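Local coordinates for extracellular solute-binding protein (Conexibacter woesei, PDB 4P98) that probably serves as the extracellular substrate-binding lipoprotein of an ABC transporter of the BMP (PnrA-like) family, capturing a solute for import, at residues A[143-157]-A[171-184]. Numbering follows the deposited sequence.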
ATOM      1  N   GLU A 143      -4.276  25.054  -4.000  1.00 22.12           N
ATOM      2  CA  GLU A 143      -2.984  25.688  -3.774  1.00 30.29           C
ATOM      3  C   GLU A 143      -2.441  25.448  -2.372  1.00 26.94           C
ATOM      4  O   GLU A 143      -1.266  25.721  -2.124  1.00 25.78           O
ATOM      5  CB  GLU A 143      -3.022  27.205  -4.102  1.00 37.47           C
ATOM      6  CG  GLU A 143      -3.132  27.571  -5.601  1.00 42.01           C
ATOM      7  CD  GLU A 143      -2.169  26.815  -6.547  1.00 41.35           C
ATOM      8  OE1 GLU A 143      -0.919  26.906  -6.418  1.00 31.87           O
ATOM      9  OE2 GLU A 143      -2.680  26.142  -7.470  1.00 45.00           O
ATOM     10  N   LYS A 144      -3.284  24.918  -1.478  1.00 24.88           N
ATOM     11  CA  LYS A 144      -2.904  24.632  -0.088  1.00 24.08           C
ATOM     12  C   LYS A 144      -3.278  23.187   0.246  1.00 20.44           C
ATOM     13  O   LYS A 144      -4.434  22.802   0.122  1.00 18.25           O
ATOM     14  CB  LYS A 144      -3.622  25.589   0.874  1.00 25.33           C
ATOM     15  CG  LYS A 144      -3.200  27.043   0.739  1.00 28.09           C
ATOM     16  CD  LYS A 144      -3.724  27.921   1.875  1.00 31.27           C
ATOM     17  CE  LYS A 144      -3.179  29.340   1.750  1.00 32.22           C
ATOM     18  NZ  LYS A 144      -3.747  30.255   2.774  1.00 39.10           N
ATOM     19  N   VAL A 145      -2.291  22.401   0.672  1.00 19.16           N
ATOM     20  CA  VAL A 145      -2.464  20.970   0.899  1.00 19.16           C
ATOM     21  C   VAL A 145      -2.057  20.658   2.330  1.00 18.43           C
ATOM     22  O   VAL A 145      -1.038  21.161   2.825  1.00 16.71           O
ATOM     23  CB  VAL A 145      -1.577  20.127  -0.048  1.00 20.00           C
ATOM     24  CG1 VAL A 145      -1.704  18.631   0.267  1.00 20.84           C
ATOM     25  CG2 VAL A 145      -1.940  20.401  -1.501  1.00 21.20           C
ATOM     26  N   GLY A 146      -2.859  19.819   2.983  1.00 18.00           N
ATOM     27  CA  GLY A 146      -2.584  19.405   4.361  1.00 17.05           C
ATOM     28  C   GLY A 146      -2.487  17.900   4.425  1.00 15.55           C
ATOM     29  O   GLY A 146      -3.250  17.206   3.759  1.00 17.62           O
ATOM     30  N   ALA A 147      -1.541  17.396   5.217  1.00 15.87           N
ATOM     31  CA  ALA A 147      -1.364  15.953   5.373  1.00 15.38           C
ATOM     32  C   ALA A 147      -1.329  15.575   6.840  1.00 13.36           C
ATOM     33  O   ALA A 147      -0.704  16.254   7.656  1.00 12.85           O
ATOM     34  CB  ALA A 147      -0.087  15.489   4.691  1.00 16.07           C
ATOM     35  N   VAL A 148      -1.990  14.474   7.165  1.00 12.40           N
ATOM     36  CA  VAL A 148      -1.970  13.966   8.530  1.00 13.23           C
ATOM     37  C   VAL A 148      -1.440  12.553   8.556  1.00 12.01           C
ATOM     38  O   VAL A 148      -1.968  11.670   7.881  1.00 11.41           O
ATOM     39  CB  VAL A 148      -3.360  14.009   9.213  1.00 13.12           C
ATOM     40  CG1 VAL A 148      -3.258  13.503  10.643  1.00 13.48           C
ATOM     41  CG2 VAL A 148      -3.933  15.419   9.208  1.00 13.80           C
ATOM     42  N   GLY A 149      -0.393  12.355   9.361  1.00 14.20           N
ATOM     43  CA  GLY A 149       0.161  11.033   9.631  1.00 13.49           C
ATOM     44  C   GLY A 149       0.080  10.637  11.088  1.00 13.92           C
ATOM     45  O   GLY A 149      -0.408  11.404  11.931  1.00 13.67           O
ATOM     46  N   GLY A 150       0.564   9.426  11.373  1.00 14.79           N
ATOM     47  CA  GLY A 150       0.574   8.879  12.735  1.00 14.61           C
ATOM     48  C   GLY A 150       1.832   9.223  13.522  1.00 14.05           C
ATOM     49  O   GLY A 150       2.132  10.391  13.706  1.00 15.02           O
ATOM     50  N   PRO A 151       2.586   8.207  13.978  1.00 14.13           N
ATOM     51  CA  PRO A 151       3.829   8.437  14.711  1.00 14.58           C
ATOM     52  C   PRO A 151       4.979   8.790  13.781  1.00 13.85           C
ATOM     53  O   PRO A 151       4.998   8.332  12.639  1.00 12.96           O
ATOM     54  CB  PRO A 151       4.091   7.088  15.384  1.00 15.92           C
ATOM     55  CG  PRO A 151       3.477   6.084  14.461  1.00 17.79           C
ATOM     56  CD  PRO A 151       2.341   6.771  13.741  1.00 16.06           C
ATOM     57  N   GLN A 152       5.936   9.581  14.264  1.00 13.48           N
ATOM     58  CA  GLN A 152       7.069  10.014  13.443  1.00 13.64           C
ATOM     59  C   GLN A 152       8.177   8.978  13.390  1.00 13.29           C
ATOM     60  O   GLN A 152       9.326   9.270  13.703  1.00 13.84           O
ATOM     61  CB  GLN A 152       7.617  11.353  13.931  1.00 14.57           C
ATOM     62  CG  GLN A 152       6.616  12.481  13.789  1.00 16.66           C
ATOM     63  CD  GLN A 152       7.168  13.787  14.306  1.00 19.25           C
ATOM     64  OE1 GLN A 152       6.780  14.265  15.362  1.00 28.13           O
ATOM     65  NE2 GLN A 152       8.107  14.337  13.592  1.00 17.28           N
ATOM     66  N   LEU A 153       7.809   7.764  12.985  1.00 12.86           N
ATOM     67  CA  LEU A 153       8.743   6.682  12.783  1.00 13.13           C
ATOM     68  C   LEU A 153       9.381   6.878  11.418  1.00 14.03           C
ATOM     69  O   LEU A 153       8.806   7.566  10.555  1.00 13.95           O
ATOM     70  CB  LEU A 153       8.011   5.345  12.837  1.00 13.45           C
ATOM     71  CG  LEU A 153       7.449   4.953  14.196  1.00 13.32           C
ATOM     72  CD1 LEU A 153       6.651   3.667  14.045  1.00 13.86           C
ATOM     73  CD2 LEU A 153       8.570   4.786  15.207  1.00 14.04           C
ATOM     74  N   PRO A 154      10.576   6.300  11.212  1.00 14.34           N
ATOM     75  CA  PRO A 154      11.272   6.521   9.954  1.00 14.86           C
ATOM     76  C   PRO A 154      10.443   6.286   8.674  1.00 13.81           C
ATOM     77  O   PRO A 154      10.487   7.125   7.784  1.00 15.33           O
ATOM     78  CB  PRO A 154      12.470   5.564  10.045  1.00 15.97           C
ATOM     79  CG  PRO A 154      12.735   5.445  11.506  1.00 15.58           C
ATOM     80  CD  PRO A 154      11.374   5.467  12.139  1.00 14.54           C
ATOM     81  N   PHE A 155       9.674   5.207   8.580  1.00 14.41           N
ATOM     82  CA  PHE A 155       8.893   4.949   7.363  1.00 15.35           C
ATOM     83  C   PHE A 155       7.776   5.980   7.163  1.00 14.58           C
ATOM     84  O   PHE A 155       7.432   6.294   6.035  1.00 13.69           O
ATOM     85  CB  PHE A 155       8.343   3.505   7.301  1.00 16.79           C
ATOM     86  CG  PHE A 155       7.137   3.240   8.180  1.00 17.50           C
ATOM     87  CD1 PHE A 155       7.293   2.897   9.523  1.00 19.11           C
ATOM     88  CD2 PHE A 155       5.853   3.279   7.653  1.00 18.08           C
ATOM     89  CE1 PHE A 155       6.189   2.640  10.325  1.00 18.66           C
ATOM     90  CE2 PHE A 155       4.747   3.015   8.447  1.00 20.38           C
ATOM     91  CZ  PHE A 155       4.919   2.700   9.785  1.00 19.45           C
ATOM     92  N   VAL A 156       7.208   6.493   8.261  1.00 14.05           N
ATOM     93  CA  VAL A 156       6.190   7.526   8.170  1.00 13.57           C
ATOM     94  C   VAL A 156       6.808   8.847   7.678  1.00 13.34           C
ATOM     95  O   VAL A 156       6.286   9.484   6.760  1.00 12.08           O
ATOM     96  CB  VAL A 156       5.477   7.728   9.527  1.00 13.56           C
ATOM     97  CG1 VAL A 156       4.455   8.853   9.437  1.00 14.73           C
ATOM     98  CG2 VAL A 156       4.812   6.435   9.945  1.00 14.26           C
ATOM     99  N   LEU A 157       7.927   9.241   8.270  1.00 14.37           N
ATOM    100  CA  LEU A 157       8.650  10.453   7.839  1.00 15.46           C
ATOM    101  C   LEU A 157       9.084  10.357   6.360  1.00 15.39           C
ATOM    102  O   LEU A 157       9.029  11.343   5.611  1.00 14.48           O
ATOM    103  CB  LEU A 157       9.859  10.695   8.738  1.00 15.41           C
ATOM    104  CG  LEU A 157       9.587  11.035  10.208  1.00 15.56           C
ATOM    105  CD1 LEU A 157      10.885  11.127  10.993  1.00 16.13           C
ATOM    106  CD2 LEU A 157       8.806  12.332  10.315  1.00 17.30           C
ATOM    107  N   ASN A 171       3.253  20.592  -8.711  1.00 25.00           N
ATOM    108  CA  ASN A 171       2.798  21.962  -8.477  1.00 27.46           C
ATOM    109  C   ASN A 171       3.741  22.679  -7.530  1.00 26.01           C
ATOM    110  O   ASN A 171       3.487  22.742  -6.319  1.00 27.49           O
ATOM    111  CB  ASN A 171       1.367  21.959  -7.920  1.00 28.82           C
ATOM    112  CG  ASN A 171       0.778  23.352  -7.794  1.00 29.61           C
ATOM    113  OD1 ASN A 171       1.454  24.365  -8.008  1.00 29.07           O
ATOM    114  ND2 ASN A 171      -0.498  23.409  -7.442  1.00 26.72           N
ATOM    115  N   PRO A 172       4.831  23.241  -8.069  1.00 25.13           N
ATOM    116  CA  PRO A 172       5.817  23.871  -7.195  1.00 26.50           C
ATOM    117  C   PRO A 172       5.314  25.125  -6.484  1.00 27.47           C
ATOM    118  O   PRO A 172       5.978  25.599  -5.564  1.00 28.37           O
ATOM    119  CB  PRO A 172       6.977  24.207  -8.145  1.00 27.99           C
ATOM    120  CG  PRO A 172       6.379  24.228  -9.508  1.00 28.47           C
ATOM    121  CD  PRO A 172       5.247  23.259  -9.489  1.00 27.18           C
ATOM    122  N   ARG A 173       4.164  25.651  -6.910  1.00 26.72           N
ATOM    123  CA  ARG A 173       3.548  26.823  -6.278  1.00 33.88           C
ATOM    124  C   ARG A 173       2.679  26.475  -5.062  1.00 33.22           C
ATOM    125  O   ARG A 173       2.391  27.352  -4.256  1.00 30.09           O
ATOM    126  CB  ARG A 173       2.706  27.593  -7.300  1.00 37.88           C
ATOM    127  CG  ARG A 173       3.533  28.365  -8.322  1.00 47.81           C
ATOM    128  CD  ARG A 173       3.947  29.726  -7.776  1.00 58.17           C
ATOM    129  NE  ARG A 173       4.824  30.458  -8.693  1.00 71.72           N
ATOM    130  CZ  ARG A 173       5.183  31.735  -8.550  1.00 76.82           C
ATOM    131  NH1 ARG A 173       4.742  32.460  -7.525  1.00 79.26           N
ATOM    132  NH2 ARG A 173       5.988  32.298  -9.445  1.00 80.74           N
ATOM    133  N   ALA A 174       2.263  25.218  -4.929  1.00 30.07           N
ATOM    134  CA  ALA A 174       1.396  24.821  -3.812  1.00 27.85           C
ATOM    135  C   ALA A 174       2.122  24.909  -2.477  1.00 27.15           C
ATOM    136  O   ALA A 174       3.331  24.698  -2.404  1.00 27.17           O
ATOM    137  CB  ALA A 174       0.856  23.424  -4.017  1.00 28.27           C
ATOM    138  N   SER A 175       1.385  25.248  -1.424  1.00 25.40           N
ATOM    139  CA  SER A 175       1.948  25.256  -0.081  1.00 25.36           C
ATOM    140  C   SER A 175       1.464  24.001   0.643  1.00 22.06           C
ATOM    141  O   SER A 175       0.462  23.382   0.260  1.00 21.47           O
ATOM    142  CB  SER A 175       1.571  26.528   0.679  1.00 27.57           C
ATOM    143  OG  SER A 175       0.189  26.553   0.928  1.00 31.22           O
ATOM    144  N   TYR A 176       2.190  23.634   1.686  1.00 21.42           N
ATOM    145  CA  TYR A 176       2.034  22.326   2.307  1.00 20.94           C
ATOM    146  C   TYR A 176       2.255  22.438   3.811  1.00 21.43           C
ATOM    147  O   TYR A 176       3.197  23.093   4.258  1.00 20.23           O
ATOM    148  CB  TYR A 176       3.038  21.353   1.687  1.00 20.30           C
ATOM    149  CG  TYR A 176       3.067  19.970   2.304  1.00 18.74           C
ATOM    150  CD1 TYR A 176       2.168  18.980   1.913  1.00 19.27           C
ATOM    151  CD2 TYR A 176       4.001  19.657   3.281  1.00 20.50           C
ATOM    152  CE1 TYR A 176       2.212  17.708   2.485  1.00 18.81           C
ATOM    153  CE2 TYR A 176       4.046  18.403   3.860  1.00 18.92           C
ATOM    154  CZ  TYR A 176       3.163  17.437   3.455  1.00 17.21           C
ATOM    155  OH  TYR A 176       3.240  16.205   4.050  1.00 22.80           O
ATOM    156  N   GLU A 177       1.372  21.803   4.576  1.00 20.08           N
ATOM    157  CA  GLU A 177       1.531  21.680   6.023  1.00 20.21           C
ATOM    158  C   GLU A 177       1.159  20.259   6.401  1.00 18.06           C
ATOM    159  O   GLU A 177       0.307  19.639   5.764  1.00 16.38           O
ATOM    160  CB  GLU A 177       0.638  22.674   6.785  1.00 24.09           C
ATOM    161  CG  GLU A 177       1.060  22.874   8.236  1.00 28.69           C
ATOM    162  CD  GLU A 177       0.129  23.784   9.038  1.00 37.47           C
ATOM    163  OE1 GLU A 177      -0.610  24.606   8.437  1.00 42.04           O
ATOM    164  OE2 GLU A 177       0.142  23.677  10.287  1.00 39.00           O
ATOM    165  N   GLU A 178       1.798  19.745   7.438  1.00 18.27           N
ATOM    166  CA  GLU A 178       1.497  18.403   7.910  1.00 18.10           C
ATOM    167  C   GLU A 178       1.499  18.356   9.437  1.00 16.97           C
ATOM    168  O   GLU A 178       2.129  19.177  10.107  1.00 18.78           O
ATOM    169  CB  GLU A 178       2.491  17.396   7.327  1.00 17.21           C
ATOM    170  CG  GLU A 178       3.883  17.508   7.921  1.00 18.69           C
ATOM    171  CD  GLU A 178       4.960  16.864   7.073  1.00 19.81           C
ATOM    172  OE1 GLU A 178       4.652  16.082   6.149  1.00 20.63           O
ATOM    173  OE2 GLU A 178       6.134  17.142   7.362  1.00 23.98           O
ATOM    174  N   THR A 179       0.770  17.384   9.965  1.00 16.06           N
ATOM    175  CA  THR A 179       0.653  17.170  11.395  1.00 15.99           C
ATOM    176  C   THR A 179       0.717  15.681  11.656  1.00 14.66           C
ATOM    177  O   THR A 179       0.123  14.885  10.925  1.00 16.41           O
ATOM    178  CB  THR A 179      -0.700  17.700  11.922  1.00 16.84           C
ATOM    179  OG1 THR A 179      -0.784  19.105  11.689  1.00 18.56           O
ATOM    180  CG2 THR A 179      -0.856  17.456  13.408  1.00 18.72           C
ATOM    181  N   TYR A 180       1.412  15.312  12.721  1.00 14.65           N
ATOM    182  CA  TYR A 180       1.507  13.927  13.158  1.00 15.79           C
ATOM    183  C   TYR A 180       0.707  13.711  14.449  1.00 16.19           C
ATOM    184  O   TYR A 180       0.819  14.499  15.378  1.00 16.27           O
ATOM    185  CB  TYR A 180       2.973  13.581  13.375  1.00 16.76           C
ATOM    186  CG  TYR A 180       3.791  13.622  12.104  1.00 15.63           C
ATOM    187  CD1 TYR A 180       3.725  12.586  11.177  1.00 15.40           C
ATOM    188  CD2 TYR A 180       4.642  14.694  11.826  1.00 16.40           C
ATOM    189  CE1 TYR A 180       4.474  12.622  10.000  1.00 15.83           C
ATOM    190  CE2 TYR A 180       5.389  14.731  10.655  1.00 17.94           C
ATOM    191  CZ  TYR A 180       5.304  13.683   9.751  1.00 16.55           C
ATOM    192  OH  TYR A 180       6.055  13.711   8.588  1.00 19.26           O
ATOM    193  N   THR A 181      -0.105  12.657  14.500  1.00 14.08           N
ATOM    194  CA  THR A 181      -0.876  12.363  15.710  1.00 16.82           C
ATOM    195  C   THR A 181      -0.062  11.704  16.817  1.00 19.35           C
ATOM    196  O   THR A 181      -0.479  11.737  17.973  1.00 19.01           O
ATOM    197  CB  THR A 181      -2.081  11.452  15.447  1.00 17.13           C
ATOM    198  OG1 THR A 181      -1.634  10.136  15.107  1.00 17.45           O
ATOM    199  CG2 THR A 181      -2.966  12.006  14.347  1.00 17.42           C
ATOM    200  N   GLY A 182       1.068  11.082  16.464  1.00 19.44           N
ATOM    201  CA  GLY A 182       1.886  10.330  17.421  1.00 18.66           C
ATOM    202  C   GLY A 182       1.471   8.878  17.616  1.00 19.14           C
ATOM    203  O   GLY A 182       2.125   8.153  18.359  1.00 20.58           O
ATOM    204  N   ARG A 183       0.402   8.447  16.944  1.00 19.12           N
ATOM    205  CA  ARG A 183      -0.223   7.133  17.181  1.00 22.78           C
ATOM    206  C   ARG A 183      -0.628   6.474  15.882  1.00 19.96           C
ATOM    207  O   ARG A 183      -0.881   7.165  14.901  1.00 22.14           O
ATOM    208  CB  ARG A 183      -1.501   7.297  18.012  1.00 27.68           C
ATOM    209  CG  ARG A 183      -1.298   7.902  19.382  1.00 34.04           C
ATOM    210  CD  ARG A 183      -0.666   6.901  20.335  1.00 39.93           C
ATOM    211  NE  ARG A 183      -0.744   7.370  21.720  1.00 54.26           N
ATOM    212  CZ  ARG A 183       0.220   8.021  22.379  1.00 59.96           C
ATOM    213  NH1 ARG A 183       1.390   8.303  21.807  1.00 66.88           N
ATOM    214  NH2 ARG A 183       0.009   8.394  23.637  1.00 61.41           N
ATOM    215  N   PHE A 184      -0.705   5.144  15.869  1.00 17.39           N
ATOM    216  CA  PHE A 184      -1.362   4.448  14.762  1.00 20.24           C
ATOM    217  C   PHE A 184      -2.868   4.350  15.026  1.00 19.89           C
ATOM    218  O   PHE A 184      -3.269   4.045  16.136  1.00 17.61           O
ATOM    219  CB  PHE A 184      -0.832   3.032  14.598  1.00 21.48           C
ATOM    220  CG  PHE A 184       0.576   2.954  14.074  1.00 23.13           C
ATOM    221  CD1 PHE A 184       0.908   3.496  12.847  1.00 23.32           C
ATOM    222  CD2 PHE A 184       1.555   2.283  14.793  1.00 25.42           C
ATOM    223  CE1 PHE A 184       2.197   3.394  12.349  1.00 24.30           C
ATOM    224  CE2 PHE A 184       2.850   2.184  14.306  1.00 25.92           C
ATOM    225  CZ  PHE A 184       3.170   2.734  13.080  1.00 23.54           C
TER
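E143 O receives S175 N at 2.8 Å, the first rung of a parallel ladder between strands 144-149 and 175-180. From there V145 and A147 each spend both N-H and C=O on the neighbouring strand: V145 between S175 O and E177 N, A147 between E177 O and T179 N. G149 closes the series, giving its N-H to T179 O and taking T181 N at 2.9 Å. The backbone N-H and C=O groups of K144, G146 and V148 point to the other side, where Q203, L204, V206 and T208 take them up. Past the strands G182 N reaches G150 O at 3.0 Å from above the carbonyl plane, and T181 OG1 accepts R183 N in an ST turn. On the face with V145 and A147, Y176 OH donates to E178 OE1 (2.5 Å), which H160 ND1 also meets. With CG set opposite its carbonyl carbon (chi1 -65°), Y180 brings its ring edge beside G150 O and one face under Q152: CG of Q152 stands 3.7 Å from the ring centroid, and the amide stacks nearly parallel to the ring. V156 CG1 and L157 CD2 approach the same tyrosine obliquely. Cutting Y180 back to alanine would probably cost the Q152 amide its stacking surface and open a gap beside V156 and L157. P151 CG similarly sits over the F184 ring, whose edge meets F155 CZ. Strand 144-149, helix 154-170 and edge strand 175-180 form a beta-alpha-beta crossover within one lobe of the two-lobed periplasmic-binding-protein fold.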